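Local structure of tailspike protein (Siphovirus 9NA, 3RIQ) at residues T317-G322 with A364-T369. The protein probably binds Salmonella lipopolysaccharide as the phage's receptor and cleaves its O-antigen chains as an endorhamnosidase. Numbering follows the deposited sequence.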
# COMPACT_ATOMS: atom_id res chain seq x y z
N THR A 317 3.38 -11.35 5.44
CA THR A 317 3.91 -12.48 6.23
C THR A 317 4.56 -13.48 5.32
O THR A 317 4.16 -13.61 4.17
CB THR A 317 2.83 -13.16 7.13
OG1 THR A 317 2.05 -14.09 6.36
CG2 THR A 317 1.90 -12.09 7.78
N ARG A 318 5.60 -14.16 5.81
CA ARG A 318 6.35 -15.09 4.95
C ARG A 318 6.70 -16.36 5.69
O ARG A 318 7.34 -16.31 6.76
CB ARG A 318 7.63 -14.42 4.42
CG ARG A 318 8.36 -15.27 3.35
CD ARG A 318 9.82 -14.80 3.06
NE ARG A 318 10.76 -15.19 4.14
CZ ARG A 318 11.32 -16.40 4.25
NH1 ARG A 318 11.01 -17.34 3.37
NH2 ARG A 318 12.16 -16.68 5.26
N ASP A 319 6.32 -17.49 5.08
CA ASP A 319 6.72 -18.84 5.55
C ASP A 319 6.31 -19.10 7.03
O ASP A 319 7.05 -19.73 7.80
CB ASP A 319 8.24 -19.04 5.31
CG ASP A 319 8.69 -20.50 5.30
OD1 ASP A 319 7.85 -21.42 5.07
OD2 ASP A 319 9.91 -20.73 5.53
N CYS A 320 5.12 -18.63 7.39
CA CYS A 320 4.56 -18.90 8.70
C CYS A 320 3.98 -20.31 8.73
O CYS A 320 3.37 -20.75 7.75
CB CYS A 320 3.49 -17.86 9.01
SG CYS A 320 4.23 -16.17 9.17
N MET A 321 4.21 -21.03 9.84
CA MET A 321 3.80 -22.42 9.92
C MET A 321 2.29 -22.61 10.05
O MET A 321 1.75 -23.67 9.66
CB MET A 321 4.57 -23.10 11.05
CG MET A 321 4.33 -24.60 11.22
SD MET A 321 4.63 -25.64 9.76
CE MET A 321 6.43 -25.66 9.67
N GLY A 322 1.61 -21.59 10.56
CA GLY A 322 0.16 -21.58 10.69
C GLY A 322 -0.49 -20.90 9.49
O GLY A 322 -0.06 -21.07 8.32
N ALA A 364 0.23 -20.57 -0.51
CA ALA A 364 -0.30 -21.05 0.77
C ALA A 364 -0.53 -22.56 0.69
O ALA A 364 -0.25 -23.21 -0.35
CB ALA A 364 -1.58 -20.30 1.15
N ASN A 365 -1.01 -23.16 1.79
CA ASN A 365 -1.14 -24.62 1.83
C ASN A 365 0.19 -25.27 1.42
O ASN A 365 0.22 -26.28 0.67
CB ASN A 365 -2.33 -25.08 0.93
CG ASN A 365 -2.55 -26.61 0.94
OD1 ASN A 365 -2.45 -27.29 1.97
ND2 ASN A 365 -2.88 -27.13 -0.23
N LYS A 366 1.29 -24.71 1.93
CA LYS A 366 2.60 -25.13 1.49
C LYS A 366 2.84 -26.59 1.87
O LYS A 366 3.59 -27.30 1.19
CB LYS A 366 3.70 -24.20 2.06
CG LYS A 366 5.14 -24.47 1.57
CD LYS A 366 6.12 -23.53 2.31
CE LYS A 366 7.56 -23.75 1.89
NZ LYS A 366 8.55 -22.95 2.65
N ASP A 367 2.16 -27.07 2.91
CA ASP A 367 2.38 -28.47 3.29
C ASP A 367 1.43 -29.48 2.66
O ASP A 367 1.44 -30.68 3.03
CB ASP A 367 2.44 -28.60 4.80
CG ASP A 367 3.69 -27.99 5.38
OD1 ASP A 367 4.77 -27.93 4.72
OD2 ASP A 367 3.61 -27.58 6.52
N LEU A 368 0.63 -29.03 1.70
CA LEU A 368 -0.19 -29.95 0.87
C LEU A 368 -1.15 -30.83 1.70
O LEU A 368 -1.26 -32.05 1.47
CB LEU A 368 0.70 -30.81 -0.06
CG LEU A 368 1.68 -30.05 -0.96
CD1 LEU A 368 2.56 -31.02 -1.77
CD2 LEU A 368 0.94 -29.07 -1.90
N THR A 369 -1.86 -30.22 2.64
CA THR A 369 -2.82 -30.91 3.48
C THR A 369 -4.25 -30.59 3.06
O THR A 369 -5.19 -30.63 3.87
CB THR A 369 -2.57 -30.64 4.98
OG1 THR A 369 -2.77 -29.25 5.26
CG2 THR A 369 -1.14 -31.06 5.39
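K366 reaches over to D319 and forms a salt bridge, NZ to OD1 at 2.9 Å, that comes down on the carboxylate from above, 55° out of its plane. The lysine is stretched along its whole length, with CG anti to the backbone N (chi1 -175°) and every later torsion also near 180°, which carries the ammonium across a gap of 8.5 Å between the CA atoms of D319 and K366. Further along the loop, the side chains of M321 and D367 cross at about a right angle: the methionine chain folds back at chi2 and chi3, and its SD lies 3.9 Å from D367 OD2, a loose touch.

H343 links both aspartates, its NE2 bonding D319 OD1 and its ND1 bonding D367 OD2, while Q274 holds D319 OD2. E341 forms salt bridges to K366 NZ through OE1 and to R318 NH1 through OE2, which probably offsets the like charges of R318 and K366.

K366 and D367 are the two central residues of a type I turn from N365 to L368, closed by L368 N to N365 O at 3.0 Å; both side chains leave it toward 317-322. The result is a polar network joining loops two coils apart, bridged by E341 and H343 of the intervening coil, in the right-handed parallel beta-helix of this P22 tailspike-like protein.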